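Local coordinates for protein monovalent Na+/H+ antiporter subunit D (Dietzia sp. DQ12-45-1b, PDB 7D3U) that serves as a membrane-embedded subunit of the Mrp complex, a large bacterial assembly that exchanges sodium ions for protons across the cell membrane, at residues T282-V287 / V412-L417; A222-H227 / V276-A281; A216-A221 / Y255-I260; G326-L331 / E553-A558. All blocks are in the same frame, centred on the assembly; numbering follows the deposited sequence.

Contact 1 of 4, residues T282-V287 / V412-L417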
loop_
_atom_site.group_PDB
_atom_site.type_symbol
_atom_site.label_atom_id
_atom_site.label_comp_id
_atom_site.label_asym_id
_atom_site.label_seq_id
_atom_site.Cartn_x
_atom_site.Cartn_y
_atom_site.Cartn_z
ATOM N N THR A 282 5.402 -12.417 7.149
ATOM C CA THR A 282 4.582 -11.693 6.185
ATOM C C THR A 282 4.062 -12.627 5.102
ATOM O O THR A 282 2.857 -12.662 4.825
ATOM C CB THR A 282 5.378 -10.548 5.565
ATOM O OG1 THR A 282 5.933 -9.735 6.604
ATOM C CG2 THR A 282 4.477 -9.693 4.700
ATOM N N MET A 283 4.962 -13.387 4.474
ATOM C CA MET A 283 4.552 -14.347 3.453
ATOM C C MET A 283 3.451 -15.262 3.963
ATOM O O MET A 283 2.541 -15.631 3.213
ATOM C CB MET A 283 5.750 -15.179 2.997
ATOM C CG MET A 283 6.806 -14.399 2.252
ATOM S SD MET A 283 8.040 -15.480 1.513
ATOM C CE MET A 283 8.544 -16.423 2.944
ATOM N N LEU A 284 3.509 -15.631 5.242
ATOM C CA LEU A 284 2.509 -16.544 5.785
ATOM C C LEU A 284 1.193 -15.831 6.083
ATOM O O LEU A 284 0.129 -16.253 5.614
ATOM C CB LEU A 284 3.050 -17.218 7.044
ATOM C CG LEU A 284 2.180 -18.323 7.634
ATOM C CD1 LEU A 284 1.887 -19.376 6.582
ATOM C CD2 LEU A 284 2.859 -18.941 8.841
ATOM N N ILE A 285 1.250 -14.746 6.858
ATOM C CA ILE A 285 0.035 -14.101 7.346
ATOM C C ILE A 285 -0.726 -13.432 6.209
ATOM O O ILE A 285 -1.962 -13.443 6.188
ATOM C CB ILE A 285 0.382 -13.102 8.463
ATOM C CG1 ILE A 285 1.020 -13.831 9.647
ATOM C CG2 ILE A 285 -0.850 -12.350 8.915
ATOM C CD1 ILE A 285 0.174 -14.946 10.207
ATOM N N GLY A 286 -0.014 -12.829 5.254
ATOM C CA GLY A 286 -0.696 -12.217 4.127
ATOM C C GLY A 286 -1.492 -13.221 3.318
ATOM O O GLY A 286 -2.657 -12.991 2.992
ATOM N N VAL A 287 -0.880 -14.365 3.005
ATOM C CA VAL A 287 -1.589 -15.363 2.213
ATOM C C VAL A 287 -2.695 -16.017 3.028
ATOM O O VAL A 287 -3.725 -16.423 2.472
ATOM C CB VAL A 287 -0.605 -16.399 1.639
ATOM C CG1 VAL A 287 -0.315 -17.495 2.646
ATOM C CG2 VAL A 287 -1.168 -16.993 0.369
ATOM N N VAL A 412 7.860 -21.787 0.077
ATOM C CA VAL A 412 7.448 -22.816 -0.869
ATOM C C VAL A 412 6.089 -23.362 -0.441
ATOM O O VAL A 412 5.334 -23.853 -1.291
ATOM C CB VAL A 412 8.476 -23.956 -0.999
ATOM C CG1 VAL A 412 8.626 -24.711 0.305
ATOM C CG2 VAL A 412 8.128 -24.888 -2.139
ATOM N N VAL A 413 5.741 -23.269 0.843
ATOM C CA VAL A 413 4.433 -23.733 1.291
ATOM C C VAL A 413 3.360 -22.685 1.013
ATOM O O VAL A 413 2.225 -23.025 0.664
ATOM C CB VAL A 413 4.497 -24.109 2.783
ATOM C CG1 VAL A 413 3.142 -23.936 3.447
ATOM C CG2 VAL A 413 4.992 -25.534 2.943
ATOM N N VAL A 414 3.704 -21.401 1.142
ATOM C CA VAL A 414 2.740 -20.327 0.931
ATOM C C VAL A 414 2.194 -20.330 -0.491
ATOM O O VAL A 414 1.081 -19.845 -0.729
ATOM C CB VAL A 414 3.405 -18.984 1.303
ATOM C CG1 VAL A 414 2.790 -17.816 0.553
ATOM C CG2 VAL A 414 3.317 -18.762 2.800
ATOM N N SER A 415 2.937 -20.895 -1.446
ATOM C CA SER A 415 2.431 -20.980 -2.810
ATOM C C SER A 415 1.199 -21.866 -2.901
ATOM O O SER A 415 0.329 -21.626 -3.742
ATOM C CB SER A 415 3.520 -21.491 -3.747
ATOM O OG SER A 415 4.325 -20.419 -4.192
ATOM N N ILE A 416 1.093 -22.881 -2.041
ATOM C CA ILE A 416 -0.104 -23.715 -2.048
ATOM C C ILE A 416 -1.322 -22.898 -1.643
ATOM O O ILE A 416 -2.388 -23.005 -2.259
ATOM C CB ILE A 416 0.082 -24.937 -1.133
ATOM C CG1 ILE A 416 1.411 -25.622 -1.431
ATOM C CG2 ILE A 416 -1.059 -25.914 -1.329
ATOM C CD1 ILE A 416 1.518 -26.117 -2.847
ATOM N N LEU A 417 -1.184 -22.056 -0.620
ATOM C CA LEU A 417 -2.308 -21.225 -0.202
ATOM C C LEU A 417 -2.610 -20.147 -1.236
ATOM O O LEU A 417 -3.777 -19.806 -1.464
ATOM C CB LEU A 417 -2.015 -20.605 1.162
ATOM C CG LEU A 417 -1.790 -21.620 2.283
ATOM C CD1 LEU A 417 -1.166 -20.958 3.494
ATOM C CD2 LEU A 417 -3.093 -22.293 2.657
#

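Contact 2 of 4, residues A222-H227 / V276-A281. With LMT (dodecyl-beta-D-maltoside), chain M; LMT (dodecyl-beta-D-maltoside), chain O.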
loop_
_atom_site.group_PDB
_atom_site.type_symbol
_atom_site.label_atom_id
_atom_site.label_comp_id
_atom_site.label_asym_id
_atom_site.label_seq_id
_atom_site.Cartn_x
_atom_site.Cartn_y
_atom_site.Cartn_z
ATOM N N ALA A 222 3.837 -2.437 4.146
ATOM C CA ALA A 222 2.857 -3.356 4.723
ATOM C C ALA A 222 3.463 -4.738 4.980
ATOM O O ALA A 222 3.060 -5.744 4.396
ATOM C CB ALA A 222 1.611 -3.455 3.838
ATOM N N VAL A 223 4.452 -4.766 5.871
ATOM C CA VAL A 223 4.992 -6.019 6.389
ATOM C C VAL A 223 4.040 -6.538 7.459
ATOM O O VAL A 223 3.080 -5.853 7.824
ATOM C CB VAL A 223 6.418 -5.835 6.932
ATOM C CG1 VAL A 223 7.329 -5.330 5.832
ATOM C CG2 VAL A 223 6.405 -4.859 8.081
ATOM N N VAL A 224 4.287 -7.754 7.962
ATOM C CA VAL A 224 3.253 -8.462 8.725
ATOM C C VAL A 224 2.777 -7.797 10.011
ATOM O O VAL A 224 1.603 -7.984 10.373
ATOM C CB VAL A 224 3.711 -9.905 9.033
ATOM C CG1 VAL A 224 5.011 -9.953 9.805
ATOM C CG2 VAL A 224 2.626 -10.630 9.800
ATOM N N PRO A 225 3.593 -7.029 10.750
ATOM C CA PRO A 225 3.069 -6.496 12.016
ATOM C C PRO A 225 2.179 -5.307 11.709
ATOM O O PRO A 225 1.218 -5.063 12.448
ATOM C CB PRO A 225 4.315 -6.081 12.812
ATOM C CG PRO A 225 5.462 -6.736 12.129
ATOM C CD PRO A 225 5.057 -6.806 10.701
ATOM N N VAL A 226 2.456 -4.576 10.638
ATOM C CA VAL A 226 1.627 -3.453 10.210
ATOM C C VAL A 226 1.206 -3.735 8.771
ATOM O O VAL A 226 1.863 -3.335 7.808
ATOM C CB VAL A 226 2.358 -2.116 10.346
ATOM C CG1 VAL A 226 2.448 -1.743 11.800
ATOM C CG2 VAL A 226 3.770 -2.218 9.789
ATOM N N HIS A 227 0.074 -4.416 8.611
ATOM C CA HIS A 227 -0.426 -4.782 7.293
ATOM C C HIS A 227 -1.913 -4.547 7.106
ATOM O O HIS A 227 -2.351 -4.408 5.959
ATOM C CB HIS A 227 -0.133 -6.259 6.998
ATOM C CG HIS A 227 -0.781 -7.204 7.960
ATOM N ND1 HIS A 227 -2.116 -7.537 7.894
ATOM C CD2 HIS A 227 -0.275 -7.887 9.014
ATOM C CE1 HIS A 227 -2.406 -8.385 8.865
ATOM N NE2 HIS A 227 -1.306 -8.614 9.559
ATOM N N VAL A 276 14.596 -12.099 7.932
ATOM C CA VAL A 276 14.076 -13.422 7.595
ATOM C C VAL A 276 12.792 -13.701 8.363
ATOM O O VAL A 276 11.774 -14.098 7.783
ATOM C CB VAL A 276 15.137 -14.502 7.869
ATOM C CG1 VAL A 276 14.516 -15.880 7.782
ATOM C CG2 VAL A 276 16.288 -14.375 6.891
ATOM N N VAL A 277 12.813 -13.472 9.679
ATOM C CA VAL A 277 11.654 -13.775 10.515
ATOM C C VAL A 277 10.453 -12.942 10.091
ATOM O O VAL A 277 9.366 -13.476 9.831
ATOM C CB VAL A 277 11.990 -13.553 11.999
ATOM C CG1 VAL A 277 10.721 -13.548 12.828
ATOM C CG2 VAL A 277 12.943 -14.620 12.491
ATOM N N VAL A 278 10.627 -11.620 10.021
ATOM C CA VAL A 278 9.502 -10.734 9.742
ATOM C C VAL A 278 8.940 -10.996 8.352
ATOM O O VAL A 278 7.719 -11.032 8.161
ATOM C CB VAL A 278 9.929 -9.267 9.916
ATOM C CG1 VAL A 278 8.889 -8.335 9.326
ATOM C CG2 VAL A 278 10.146 -8.957 11.382
ATOM N N PHE A 279 9.805 -11.220 7.365
ATOM C CA PHE A 279 9.312 -11.378 6.005
ATOM C C PHE A 279 8.715 -12.758 5.766
ATOM O O PHE A 279 7.778 -12.886 4.971
ATOM C CB PHE A 279 10.435 -11.080 5.014
ATOM C CG PHE A 279 11.014 -9.702 5.166
ATOM C CD1 PHE A 279 10.238 -8.660 5.641
ATOM C CD2 PHE A 279 12.334 -9.447 4.842
ATOM C CE1 PHE A 279 10.764 -7.395 5.789
ATOM C CE2 PHE A 279 12.865 -8.182 4.988
ATOM C CZ PHE A 279 12.078 -7.157 5.460
ATOM N N SER A 280 9.200 -13.795 6.454
ATOM C CA SER A 280 8.523 -15.084 6.375
ATOM C C SER A 280 7.162 -15.025 7.057
ATOM O O SER A 280 6.176 -15.569 6.541
ATOM C CB SER A 280 9.394 -16.173 6.998
ATOM O OG SER A 280 10.123 -15.674 8.104
ATOM N N ALA A 281 7.085 -14.357 8.210
ATOM C CA ALA A 281 5.790 -14.139 8.839
ATOM C C ALA A 281 4.860 -13.353 7.928
ATOM O O ALA A 281 3.652 -13.595 7.922
ATOM C CB ALA A 281 5.967 -13.421 10.175
HETATM C C1 LMT M . 15.934 -9.005 21.533
HETATM C C2 LMT M . 15.300 -9.005 20.175
HETATM C C3 LMT M . 14.184 -8.037 19.962
HETATM C C4 LMT M . 13.564 -8.358 18.629
HETATM C C5 LMT M . 12.571 -7.312 18.256
HETATM C C6 LMT M . 11.852 -7.647 16.994
HETATM C C7 LMT M . 11.021 -6.476 16.568
HETATM C C8 LMT M . 10.498 -6.720 15.197
HETATM C C9 LMT M . 10.040 -5.480 14.510
HETATM C C10 LMT M . 9.307 -5.881 13.263
HETATM C C11 LMT M . 9.300 -4.764 12.270
HETATM C C12 LMT M . 8.434 -5.056 11.095
HETATM C C1B LMT O . 19.097 -14.320 18.046
HETATM C C2B LMT O . 20.182 -14.275 19.130
HETATM C C3B LMT O . 19.720 -15.078 20.352
HETATM C C4B LMT O . 18.463 -14.430 20.978
HETATM C C5B LMT O . 17.518 -13.949 19.851
HETATM C C6B LMT O . 17.400 -12.423 19.847
HETATM O O1B LMT O . 19.380 -15.421 17.252
HETATM O O2B LMT O . 21.313 -14.823 18.586
HETATM O O3B LMT O . 20.732 -15.247 21.262
HETATM O "O4'" LMT O . 17.795 -15.344 21.763
HETATM O O5B LMT O . 17.800 -14.472 18.559
HETATM O O6B LMT O . 16.207 -12.050 19.287
HETATM C "C1'" LMT O . 19.203 -16.937 13.448
HETATM C "C2'" LMT O . 20.467 -16.103 13.735
HETATM C "C3'" LMT O . 20.591 -15.774 15.251
HETATM C "C4'" LMT O . 19.260 -15.293 15.859
HETATM C "C5'" LMT O . 18.192 -16.303 15.386
HETATM C "C6'" LMT O . 16.825 -16.119 15.991
HETATM O "O1'" LMT O . 18.986 -17.024 12.103
HETATM O "O2'" LMT O . 21.558 -16.845 13.362
HETATM O "O3'" LMT O . 21.559 -14.836 15.463
HETATM O "O5'" LMT O . 18.087 -16.268 13.996
HETATM O "O6'" LMT O . 15.955 -16.771 15.159
HETATM C C1 LMT O . 18.211 -18.131 11.707
HETATM C C2 LMT O . 16.848 -17.570 11.434
HETATM C C3 LMT O . 15.729 -18.551 11.341
HETATM C C4 LMT O . 14.445 -17.770 11.386
HETATM C C5 LMT O . 13.299 -18.632 10.984
HETATM C C6 LMT O . 12.013 -17.875 10.933
HETATM C C7 LMT O . 10.968 -18.710 10.257
HETATM C C8 LMT O . 9.620 -18.190 10.613
HETATM C C9 LMT O . 8.503 -19.093 10.205
HETATM C C10 LMT O . 7.242 -18.276 10.176
HETATM C C11 LMT O . 6.880 -17.769 11.535
HETATM C C12 LMT O . 5.466 -17.296 11.583
#

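Contact 3 of 4, residues A216-A221 / Y255-I260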
loop_
_atom_site.group_PDB
_atom_site.type_symbol
_atom_site.label_atom_id
_atom_site.label_comp_id
_atom_site.label_asym_id
_atom_site.label_seq_id
_atom_site.Cartn_x
_atom_site.Cartn_y
_atom_site.Cartn_z
ATOM N N ALA A 216 9.703 2.648 9.126
ATOM C CA ALA A 216 8.756 3.499 8.414
ATOM C C ALA A 216 8.525 3.000 6.995
ATOM O O ALA A 216 7.379 2.941 6.529
ATOM C CB ALA A 216 9.255 4.941 8.392
ATOM N N LEU A 217 9.596 2.619 6.300
ATOM C CA LEU A 217 9.439 2.072 4.958
ATOM C C LEU A 217 8.723 0.728 4.970
ATOM O O LEU A 217 8.052 0.381 3.994
ATOM C CB LEU A 217 10.802 1.944 4.283
ATOM C CG LEU A 217 11.514 3.279 4.076
ATOM C CD1 LEU A 217 12.989 3.069 3.797
ATOM C CD2 LEU A 217 10.855 4.058 2.955
ATOM N N ALA A 218 8.838 -0.032 6.059
ATOM C CA ALA A 218 8.098 -1.281 6.177
ATOM C C ALA A 218 6.617 -1.031 6.409
ATOM O O ALA A 218 5.776 -1.764 5.876
ATOM C CB ALA A 218 8.678 -2.130 7.305
ATOM N N ILE A 219 6.278 -0.022 7.214
ATOM C CA ILE A 219 4.885 0.403 7.322
ATOM C C ILE A 219 4.351 0.772 5.948
ATOM O O ILE A 219 3.257 0.355 5.550
ATOM C CB ILE A 219 4.745 1.581 8.300
ATOM C CG1 ILE A 219 5.217 1.201 9.696
ATOM C CG2 ILE A 219 3.303 2.044 8.359
ATOM C CD1 ILE A 219 5.227 2.373 10.645
ATOM N N LYS A 220 5.124 1.559 5.198
ATOM C CA LYS A 220 4.713 1.918 3.845
ATOM C C LYS A 220 4.633 0.700 2.934
ATOM O O LYS A 220 3.900 0.722 1.940
ATOM C CB LYS A 220 5.672 2.948 3.258
ATOM C CG LYS A 220 5.650 4.268 3.983
ATOM C CD LYS A 220 6.617 5.244 3.358
ATOM C CE LYS A 220 6.624 6.548 4.122
ATOM N NZ LYS A 220 5.300 7.214 4.070
ATOM N N ALA A 221 5.373 -0.359 3.248
ATOM C CA ALA A 221 5.378 -1.572 2.445
ATOM C C ALA A 221 4.434 -2.643 2.971
ATOM O O ALA A 221 4.254 -3.664 2.302
ATOM C CB ALA A 221 6.796 -2.143 2.363
ATOM N N TYR A 255 11.980 -0.679 -2.853
ATOM C CA TYR A 255 13.225 -0.168 -3.417
ATOM C C TYR A 255 14.010 0.618 -2.380
ATOM O O TYR A 255 15.242 0.532 -2.322
ATOM C CB TYR A 255 12.933 0.698 -4.641
ATOM C CG TYR A 255 14.085 1.589 -5.049
ATOM C CD1 TYR A 255 15.091 1.117 -5.877
ATOM C CD2 TYR A 255 14.161 2.904 -4.614
ATOM C CE1 TYR A 255 16.142 1.923 -6.254
ATOM C CE2 TYR A 255 15.210 3.717 -4.984
ATOM C CZ TYR A 255 16.198 3.222 -5.806
ATOM O OH TYR A 255 17.246 4.029 -6.181
ATOM N N ALA A 256 13.313 1.394 -1.549
ATOM C CA ALA A 256 13.996 2.165 -0.520
ATOM C C ALA A 256 14.635 1.260 0.519
ATOM O O ALA A 256 15.765 1.506 0.946
ATOM C CB ALA A 256 13.021 3.126 0.146
ATOM N N ILE A 257 13.924 0.216 0.949
ATOM C CA ILE A 257 14.503 -0.720 1.908
ATOM C C ILE A 257 15.740 -1.377 1.316
ATOM O O ILE A 257 16.777 -1.502 1.981
ATOM C CB ILE A 257 13.462 -1.768 2.341
ATOM C CG1 ILE A 257 12.388 -1.122 3.213
ATOM C CG2 ILE A 257 14.133 -2.899 3.095
ATOM C CD1 ILE A 257 11.454 -2.113 3.860
ATOM N N TYR A 258 15.654 -1.788 0.049
ATOM C CA TYR A 258 16.802 -2.393 -0.618
ATOM C C TYR A 258 17.991 -1.445 -0.628
ATOM O O TYR A 258 19.090 -1.806 -0.194
ATOM C CB TYR A 258 16.429 -2.792 -2.043
ATOM C CG TYR A 258 15.941 -4.211 -2.178
ATOM C CD1 TYR A 258 14.733 -4.603 -1.626
ATOM C CD2 TYR A 258 16.686 -5.157 -2.863
ATOM C CE1 TYR A 258 14.283 -5.894 -1.748
ATOM C CE2 TYR A 258 16.242 -6.452 -2.990
ATOM C CZ TYR A 258 15.041 -6.814 -2.431
ATOM O OH TYR A 258 14.590 -8.103 -2.552
ATOM N N ARG A 259 17.785 -0.220 -1.114
ATOM C CA ARG A 259 18.888 0.728 -1.229
ATOM C C ARG A 259 19.480 1.064 0.132
ATOM O O ARG A 259 20.705 1.125 0.285
ATOM C CB ARG A 259 18.415 1.998 -1.933
ATOM C CG ARG A 259 19.510 3.014 -2.169
ATOM C CD ARG A 259 20.391 2.595 -3.325
ATOM N NE ARG A 259 19.744 2.830 -4.609
ATOM C CZ ARG A 259 20.184 2.349 -5.766
ATOM N NH1 ARG A 259 21.277 1.600 -5.799
ATOM N NH2 ARG A 259 19.533 2.615 -6.888
ATOM N N ILE A 260 18.629 1.279 1.136
ATOM C CA ILE A 260 19.118 1.670 2.453
ATOM C C ILE A 260 19.912 0.538 3.086
ATOM O O ILE A 260 21.040 0.738 3.550
ATOM C CB ILE A 260 17.950 2.110 3.352
ATOM C CG1 ILE A 260 17.373 3.432 2.856
ATOM C CG2 ILE A 260 18.416 2.263 4.779
ATOM C CD1 ILE A 260 18.417 4.477 2.609
#

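Contact 4 of 4, residues G326-L331 / E553-A558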
loop_
_atom_site.group_PDB
_atom_site.type_symbol
_atom_site.label_atom_id
_atom_site.label_comp_id
_atom_site.label_asym_id
_atom_site.label_seq_id
_atom_site.Cartn_x
_atom_site.Cartn_y
_atom_site.Cartn_z
ATOM N N GLY A 326 15.412 -11.310 -5.315
ATOM C CA GLY A 326 14.484 -10.316 -4.805
ATOM C C GLY A 326 14.151 -9.239 -5.820
ATOM O O GLY A 326 13.001 -8.808 -5.921
ATOM N N ILE A 327 15.140 -8.805 -6.601
ATOM C CA ILE A 327 14.887 -7.767 -7.593
ATOM C C ILE A 327 14.033 -8.312 -8.730
ATOM O O ILE A 327 13.088 -7.651 -9.189
ATOM C CB ILE A 327 16.215 -7.187 -8.107
ATOM C CG1 ILE A 327 16.915 -6.413 -6.994
ATOM C CG2 ILE A 327 15.977 -6.290 -9.306
ATOM C CD1 ILE A 327 18.313 -5.979 -7.347
ATOM N N PHE A 328 14.346 -9.520 -9.207
ATOM C CA PHE A 328 13.509 -10.133 -10.232
ATOM C C PHE A 328 12.094 -10.348 -9.719
ATOM O O PHE A 328 11.123 -10.147 -10.455
ATOM C CB PHE A 328 14.120 -11.453 -10.697
ATOM C CG PHE A 328 13.336 -12.133 -11.781
ATOM C CD1 PHE A 328 13.566 -11.834 -13.109
ATOM C CD2 PHE A 328 12.372 -13.073 -11.473
ATOM C CE1 PHE A 328 12.848 -12.458 -14.107
ATOM C CE2 PHE A 328 11.651 -13.697 -12.467
ATOM C CZ PHE A 328 11.889 -13.389 -13.785
ATOM N N TYR A 329 11.957 -10.736 -8.450
ATOM C CA TYR A 329 10.633 -10.934 -7.879
ATOM C C TYR A 329 9.876 -9.620 -7.783
ATOM O O TYR A 329 8.672 -9.580 -8.034
ATOM C CB TYR A 329 10.745 -11.588 -6.505
ATOM C CG TYR A 329 9.608 -12.527 -6.192
ATOM C CD1 TYR A 329 8.296 -12.085 -6.212
ATOM C CD2 TYR A 329 9.847 -13.854 -5.875
ATOM C CE1 TYR A 329 7.255 -12.935 -5.929
ATOM C CE2 TYR A 329 8.812 -14.713 -5.589
ATOM C CZ TYR A 329 7.518 -14.249 -5.617
ATOM O OH TYR A 329 6.479 -15.105 -5.333
ATOM N N LEU A 330 10.562 -8.538 -7.423
ATOM C CA LEU A 330 9.922 -7.229 -7.385
ATOM C C LEU A 330 9.393 -6.843 -8.761
ATOM O O LEU A 330 8.211 -6.501 -8.921
ATOM C CB LEU A 330 10.922 -6.191 -6.877
ATOM C CG LEU A 330 10.483 -4.740 -6.721
ATOM C CD1 LEU A 330 9.381 -4.641 -5.698
ATOM C CD2 LEU A 330 11.667 -3.891 -6.309
ATOM N N LEU A 331 10.264 -6.902 -9.772
ATOM C CA LEU A 331 9.875 -6.476 -11.113
ATOM C C LEU A 331 8.797 -7.372 -11.705
ATOM O O LEU A 331 7.954 -6.896 -12.471
ATOM C CB LEU A 331 11.095 -6.444 -12.027
ATOM C CG LEU A 331 12.237 -5.571 -11.518
ATOM C CD1 LEU A 331 13.439 -5.704 -12.424
ATOM C CD2 LEU A 331 11.791 -4.127 -11.425
ATOM N N GLU A 553 19.405 -11.296 -16.239
ATOM C CA GLU A 553 20.679 -10.600 -16.380
ATOM C C GLU A 553 20.596 -9.185 -15.825
ATOM O O GLU A 553 21.517 -8.725 -15.140
ATOM C CB GLU A 553 21.100 -10.576 -17.847
ATOM C CG GLU A 553 22.176 -11.581 -18.199
ATOM C CD GLU A 553 22.480 -11.605 -19.681
ATOM O OE1 GLU A 553 21.617 -11.173 -20.472
ATOM O OE2 GLU A 553 23.581 -12.060 -20.055
ATOM N N LEU A 554 19.500 -8.480 -16.106
ATOM C CA LEU A 554 19.344 -7.126 -15.586
ATOM C C LEU A 554 19.173 -7.136 -14.072
ATOM O O LEU A 554 19.684 -6.248 -13.381
ATOM C CB LEU A 554 18.161 -6.438 -16.261
ATOM C CG LEU A 554 18.176 -6.451 -17.788
ATOM C CD1 LEU A 554 16.966 -5.721 -18.331
ATOM C CD2 LEU A 554 19.454 -5.834 -18.314
ATOM N N SER A 555 18.474 -8.135 -13.536
ATOM C CA SER A 555 18.344 -8.243 -12.088
ATOM C C SER A 555 19.687 -8.543 -11.438
ATOM O O SER A 555 19.987 -8.026 -10.358
ATOM C CB SER A 555 17.322 -9.317 -11.731
ATOM O OG SER A 555 16.029 -8.946 -12.175
ATOM N N GLY A 556 20.516 -9.363 -12.084
ATOM C CA GLY A 556 21.852 -9.603 -11.564
ATOM C C GLY A 556 22.724 -8.366 -11.615
ATOM O O GLY A 556 23.480 -8.090 -10.681
ATOM N N THR A 557 22.620 -7.591 -12.697
ATOM C CA THR A 557 23.396 -6.360 -12.791
ATOM C C THR A 557 22.905 -5.312 -11.801
ATOM O O THR A 557 23.688 -4.463 -11.362
ATOM C CB THR A 557 23.346 -5.807 -14.213
ATOM O OG1 THR A 557 23.428 -6.887 -15.149
ATOM C CG2 THR A 557 24.504 -4.857 -14.450
ATOM N N ALA A 558 21.623 -5.352 -11.438
ATOM C CA ALA A 558 21.113 -4.446 -10.418
ATOM C C ALA A 558 21.534 -4.889 -9.024
ATOM O O ALA A 558 21.846 -4.052 -8.171
ATOM C CB ALA A 558 19.591 -4.350 -10.507
#

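Contact 1 of 4, residues T282-V287 / V412-L417
No aromatic ring lies in either segment, so there are no ring faces or edges to pair; the flat group that meets the opposite helix is the carbonyl of Met283. Met283 O is approached by both methyls of Val414, CG2 at 3.3 Å and CG1 at 3.5 Å. A ring does close in from outside the pair: Tyr310 of helix 296-316 touches the side chains of Met283 and Val414. The segments 282-287 and 412-417 run almost parallel, their axes 9° apart in direction. Val287, at the C-terminal end of its segment, meets both Val414 and Leu417. Val287 CG1, seated between the backbone N and the carbonyl carbon (chi1 84°), meets Leu417 CD1 at 3.7 Å and Val414 CG1 at 3.8 Å, while Val287 CG2 rests 3.8 Å from Leu417 CB. The Val287 and Leu417 side chains cross at about a right angle, whereas Val287 and Val414 slide past each other in opposite directions. Leu284 starts off away from 412-417, but with CG anti to its backbone N (chi1 -173°) its CD1 comes back to 4.1 Å from Val414 CG2. Aliphatic groups and the backbone carbonyl of Met283 carry the contact with no hydrogen bond across it, which implies a non-directional union of two predicted membrane-spanning helices that rests on van der Waals contact.

Contact 2 of 4, residues A222-H227 / V276-A281
From Val224 CB, which lies 3.8 Å from Ala281 C, the side chain forks against helix 276-281. Val224 CG1, placed between its own backbone N and carbonyl carbon (chi1 58°), comes to 3.3 Å from Val278 O and meets Ala281 CB at 3.6 Å; Val224 CG2, anti to the backbone N, sits 3.7 Å from Ala281 O. Beside it, Val223 CG1 touches the edge of the Phe279 ring at CE1 (4.0 Å), and Val223 CG2 meets a detergent tail, C12 of the chain M maltoside. On the helix's detergent-facing side, Ser280 OG bonds back to Val276 O, and an alanine here would probably lose this second grip on that carbonyl along with the OG contact to the chain O tail. A Schellman motif at Ala222 ends helix 204-221, Thr282 OG1 bonds to Val224 N, and His227 occupies the N-cap position before helix 228-231: the interrupted membrane helix characteristic of antiporter-like subunits of Mrp and complex I.

Contact 3 of 4, residues A216-A221 / Y255-I260
Leu217 points at helix 255-260 and spreads its fork over the methyl of Ala256: CD1 and CD2 each lie 3.7 Å from Ala256 CB, so the small residue is straddled rather than met at a single point. Ile257 comes in beside it. Its CB leaves the helix to one side, but with CG1 anti to the carbonyl carbon (chi1 -70°) and an extended chi2 the chain reaches across, laying Ile257 CG1 3.6 Å from Leu217 CB and carrying Ile257 CD1 to 4.0 Å from Ala218 N. The two branched side chains thus lie alongside one another, each with its tip near the other helix's backbone or methyl. The helices cross at -152°, antiparallel, and both belong to the membrane-domain fold shared with the antiporter-like subunits of complex I; Lys220, turned off this interface and bonded through NZ to Ser174 OG, is probably the lysine that these subunits carry just before the break in this helix. Phe132 of helix 129-146 touches Leu217 and Ala256 from outside the pair. On the far flank of 255-260, Arg259 doubles back to grip Tyr255 OH side-on, NH2 at 2.8 Å and NE at 3.2 Å. The hydroxyl lies 4° out of the guanidinium plane, which would hold the guanidinium's rotation, together with Asp77, salt-bridged to NH1 of the same Arg259.

Contact 4 of 4, residues G326-L331 / E553-A558
Packing is densest where Ser555 is set against Ile327, Phe328 and Leu331. Ser555 OG, anti to the carbonyl carbon (chi1 -65°), lies 3.4 Å from Phe328 CA and 3.5 Å from Phe328 CB, and sits at the edge of the Phe328 ring, in its plane, near CD1. Phe328 N is also close, yet the angle is too poor for a bond; the hydroxyl is hydrogen-bonded to Leu551 O, one turn back, so Ser555 enters as a small side chain whose hydroxyl already has a partner. Ile327 flanks it, with CG2 3.9 Å from Ser555 OG and CD1, at the end of an extended chain, 3.8 Å from Ala558 CB. At Ile327 an alanine would probably cost the interface its reach to Ala558 and part of the wall beside Ser555. The segments cross steeply (124°), with axes 8.8 Å apart at closest, and the small residues three apart, Ser555 and Ala558, are consistent with this close approach of helix 549-559 to helix 320-350, most of it predicted to span the membrane. The opposite flank of 553-558 is looser: Glu553, Gly556 and Thr557 are partly exposed and make no contact with 326-331. Thr557 OG1 turns back on its own helix, bonding at 2.7 Å to Glu553 O from above the carbonyl plane. A detergent molecule touches Leu554, which is buried beside Leu82 and Met78.

How the contacts relate
Contacts 1, 3 and 4 are buried helix-helix pairs, whereas contact 2, loop against helix, is only partly buried and is the one with detergent tails packed against several of its side chains. Contact 3 lies nearest the chain's centre, about 13 Å from it; contact 1 is farthest, at about 20 Å. Contacts 1 and 2 share helix 272-292, and Thr282 ties them together. Contacts 2 and 3 meet where helix 204-221 runs into the loop, Val223 N lying 3.3 Å from Ala218 O. Tyr258 of contact 3 packs on Gly326 and Ile327 of contact 4. None has a hydrogen bond across it; contacts 1 to 3 are mainly aliphatic, and contact 4 alone centres on a hydroxyl.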